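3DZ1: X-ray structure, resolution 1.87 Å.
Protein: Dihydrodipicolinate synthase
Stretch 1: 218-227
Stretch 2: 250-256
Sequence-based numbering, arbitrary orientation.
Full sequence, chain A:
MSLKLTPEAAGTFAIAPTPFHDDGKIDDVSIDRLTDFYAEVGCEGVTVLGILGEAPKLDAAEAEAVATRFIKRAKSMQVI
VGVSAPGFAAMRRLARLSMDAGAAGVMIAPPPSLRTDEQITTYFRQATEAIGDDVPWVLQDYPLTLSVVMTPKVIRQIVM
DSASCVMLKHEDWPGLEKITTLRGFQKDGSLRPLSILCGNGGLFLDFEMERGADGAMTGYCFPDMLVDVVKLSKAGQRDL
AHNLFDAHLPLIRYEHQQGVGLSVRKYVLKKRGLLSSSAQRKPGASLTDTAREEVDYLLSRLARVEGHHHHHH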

# COMPACT_ATOMS: atom_id res chain seq x y z
N THR A 218 -26.91 4.69 -2.26
CA THR A 218 -26.65 3.44 -2.96
C THR A 218 -26.56 3.44 -4.48
O THR A 218 -27.30 4.13 -5.16
CB THR A 218 -27.73 2.41 -2.57
OG1 THR A 218 -27.55 1.21 -3.32
CG2 THR A 218 -29.12 2.98 -2.86
N GLY A 219 -25.64 2.62 -4.98
CA GLY A 219 -25.46 2.46 -6.41
C GLY A 219 -26.12 1.15 -6.83
O GLY A 219 -26.05 0.75 -7.99
N TYR A 220 -26.78 0.49 -5.88
CA TYR A 220 -27.47 -0.78 -6.13
C TYR A 220 -28.52 -0.62 -7.24
O TYR A 220 -29.26 0.37 -7.25
CB TYR A 220 -28.13 -1.27 -4.84
CG TYR A 220 -28.82 -2.61 -4.95
CD1 TYR A 220 -28.16 -3.72 -5.48
CD2 TYR A 220 -30.13 -2.78 -4.51
CE1 TYR A 220 -28.79 -4.96 -5.57
CE2 TYR A 220 -30.77 -4.01 -4.59
CZ TYR A 220 -30.09 -5.10 -5.13
OH TYR A 220 -30.73 -6.32 -5.20
N CYS A 221 -28.58 -1.59 -8.14
CA CYS A 221 -29.51 -1.55 -9.27
C CYS A 221 -31.00 -1.60 -8.93
O CYS A 221 -31.84 -1.52 -9.82
CB CYS A 221 -29.17 -2.65 -10.30
SG CYS A 221 -29.09 -4.33 -9.65
N PHE A 222 -31.32 -1.73 -7.65
CA PHE A 222 -32.71 -1.72 -7.21
C PHE A 222 -32.86 -0.69 -6.10
O PHE A 222 -33.21 -1.02 -4.96
CB PHE A 222 -33.16 -3.10 -6.74
CG PHE A 222 -33.50 -4.03 -7.87
CD1 PHE A 222 -34.76 -3.99 -8.46
CD2 PHE A 222 -32.55 -4.92 -8.36
CE1 PHE A 222 -35.06 -4.82 -9.54
CE2 PHE A 222 -32.84 -5.76 -9.43
CZ PHE A 222 -34.10 -5.71 -10.03
N PRO A 223 -32.56 0.58 -6.40
CA PRO A 223 -32.68 1.62 -5.38
C PRO A 223 -34.12 1.70 -4.91
O PRO A 223 -34.39 2.08 -3.77
CB PRO A 223 -32.21 2.88 -6.11
CG PRO A 223 -32.65 2.62 -7.52
CD PRO A 223 -32.26 1.17 -7.72
N ASP A 224 -35.04 1.34 -5.80
CA ASP A 224 -36.46 1.36 -5.48
C ASP A 224 -36.78 0.41 -4.32
O ASP A 224 -37.62 0.72 -3.47
CB ASP A 224 -37.30 1.03 -6.73
CG ASP A 224 -36.84 -0.22 -7.47
OD1 ASP A 224 -35.62 -0.44 -7.61
OD2 ASP A 224 -37.71 -0.99 -7.94
N MSE A 225 -36.09 -0.72 -4.26
CA MSE A 225 -36.33 -1.67 -3.18
C MSE A 225 -35.61 -1.28 -1.89
O MSE A 225 -36.08 -1.59 -0.80
CB MSE A 225 -35.92 -3.08 -3.61
CG MSE A 225 -36.79 -3.64 -4.74
SE MSE A 225 -38.70 -3.71 -4.32
CE MSE A 225 -39.25 -2.06 -5.16
N LEU A 226 -34.47 -0.61 -2.00
CA LEU A 226 -33.78 -0.18 -0.79
C LEU A 226 -34.57 0.97 -0.15
O LEU A 226 -34.48 1.21 1.06
CB LEU A 226 -32.34 0.25 -1.10
CG LEU A 226 -31.42 -0.87 -1.59
CD1 LEU A 226 -29.98 -0.38 -1.57
CD2 LEU A 226 -31.56 -2.10 -0.70
N VAL A 227 -35.37 1.67 -0.96
CA VAL A 227 -36.21 2.75 -0.45
C VAL A 227 -37.13 2.11 0.59
O VAL A 227 -37.35 2.67 1.68
CB VAL A 227 -37.09 3.38 -1.58
CG1 VAL A 227 -38.22 4.20 -0.97
CG2 VAL A 227 -36.24 4.28 -2.47
N PRO A 250 -28.29 -11.54 -2.00
CA PRO A 250 -27.52 -12.31 -2.98
C PRO A 250 -27.05 -11.44 -4.15
O PRO A 250 -25.91 -11.54 -4.58
CB PRO A 250 -28.51 -13.39 -3.42
CG PRO A 250 -29.27 -13.65 -2.16
CD PRO A 250 -29.55 -12.24 -1.66
N LEU A 251 -27.93 -10.57 -4.64
CA LEU A 251 -27.58 -9.69 -5.75
C LEU A 251 -26.76 -8.51 -5.26
O LEU A 251 -25.86 -8.05 -5.95
CB LEU A 251 -28.84 -9.19 -6.47
CG LEU A 251 -28.62 -8.28 -7.68
CD1 LEU A 251 -27.77 -9.01 -8.72
CD2 LEU A 251 -29.97 -7.87 -8.26
N ILE A 252 -27.06 -8.02 -4.07
CA ILE A 252 -26.29 -6.92 -3.50
C ILE A 252 -24.83 -7.34 -3.42
O ILE A 252 -23.93 -6.59 -3.81
CB ILE A 252 -26.80 -6.56 -2.08
CG1 ILE A 252 -28.14 -5.83 -2.18
CG2 ILE A 252 -25.75 -5.72 -1.35
CD1 ILE A 252 -28.82 -5.59 -0.84
N ARG A 253 -24.57 -8.55 -2.91
CA ARG A 253 -23.19 -9.00 -2.79
C ARG A 253 -22.54 -9.31 -4.13
O ARG A 253 -21.33 -9.14 -4.28
CB ARG A 253 -23.09 -10.21 -1.84
CG ARG A 253 -23.79 -11.45 -2.29
CD ARG A 253 -22.94 -12.30 -3.23
NE ARG A 253 -23.82 -13.15 -4.02
CZ ARG A 253 -23.71 -14.46 -4.14
NH1 ARG A 253 -22.75 -15.13 -3.53
NH2 ARG A 253 -24.60 -15.12 -4.88
N TYR A 254 -23.32 -9.75 -5.11
CA TYR A 254 -22.75 -10.05 -6.43
C TYR A 254 -22.28 -8.75 -7.07
O TYR A 254 -21.21 -8.70 -7.68
CB TYR A 254 -23.78 -10.73 -7.34
CG TYR A 254 -23.15 -11.42 -8.54
CD1 TYR A 254 -22.83 -12.78 -8.49
CD2 TYR A 254 -22.83 -10.71 -9.69
CE1 TYR A 254 -22.20 -13.41 -9.57
CE2 TYR A 254 -22.20 -11.33 -10.77
CZ TYR A 254 -21.89 -12.68 -10.71
OH TYR A 254 -21.25 -13.29 -11.76
N GLU A 255 -23.08 -7.69 -6.93
CA GLU A 255 -22.75 -6.39 -7.49
C GLU A 255 -21.62 -5.72 -6.71
O GLU A 255 -20.92 -4.84 -7.23
CB GLU A 255 -23.98 -5.48 -7.47
CG GLU A 255 -23.82 -4.20 -8.28
CD GLU A 255 -24.92 -3.19 -8.01
OE1 GLU A 255 -26.10 -3.52 -8.23
OE2 GLU A 255 -24.61 -2.06 -7.58
N HIS A 256 -21.45 -6.14 -5.46
CA HIS A 256 -20.42 -5.61 -4.58
C HIS A 256 -19.05 -6.23 -4.86
O HIS A 256 -18.38 -6.71 -3.96
CB HIS A 256 -20.82 -5.87 -3.12
CG HIS A 256 -19.88 -5.27 -2.12
ND1 HIS A 256 -19.66 -3.91 -2.02
CD2 HIS A 256 -19.11 -5.84 -1.16
CE1 HIS A 256 -18.81 -3.67 -1.04
NE2 HIS A 256 -18.45 -4.82 -0.50

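How do the two backbones meet? Residues 219-222 form a loop that leads into a helix beginning at Pro-223, with Phe-222 at the N-cap position; Phe-222 O accepts from Leu-226 N at 3.2 Å. The second stretch is the later part of a helix that runs through Glu-255. The backbones come nearest where Tyr-220 CA lies 6.8 Å from Ile-252 CA, and side chains fill the gap; the loop rests against one side of the helix through Leu-251, Ile-252 and Glu-255.

What polar link ties loop to helix? Glu-255 has an extended chi1 and chi2, both t, which carry its carboxylate to the loop. There Cys-221 N donates a hydrogen bond to Glu-255 OE1, 3.1 Å long with an angle of 157° at the hydrogen. A carboxylate suits this place because a loop amide needs an acceptor. Glu-255 OE2 lies 3.2 Å from Gly-219 O, but these two acceptors form no hydrogen bond.

How does Tyr-220 fit against the helix? Its CA-to-CB bond points sideways, yet its ring reaches the helix. Ile-252 CG1 sits over one face, 3.7 Å from the centroid of the Tyr-220 ring and 19° off the normal, a CH-pi contact. Leu-251 CG lies at the ring's edge, 3.9 Å from Tyr-220 CE1. The ring thus meets Ile-252 with a face and Leu-251 with its edge. Within the first stretch, Tyr-220 N donates to Thr-218 OG1 at 2.8 Å.

What completes the apolar packing? The CA-to-CB bond of Leu-251 points toward the loop, and Leu-251 CD2 lies 3.9 Å from Cys-221 SG and 3.7 Å from Phe-222 CE2, at the phenylalanine ring's edge. An aliphatic side chain suits this buried spot: its CD2 methyl touches Tyr-220, Cys-221 and Phe-222. Farther along, Leu-226 CD2 makes a looser contact with Ile-252 CD1 at 4.4 Å. Together the stretches bury 321 Å².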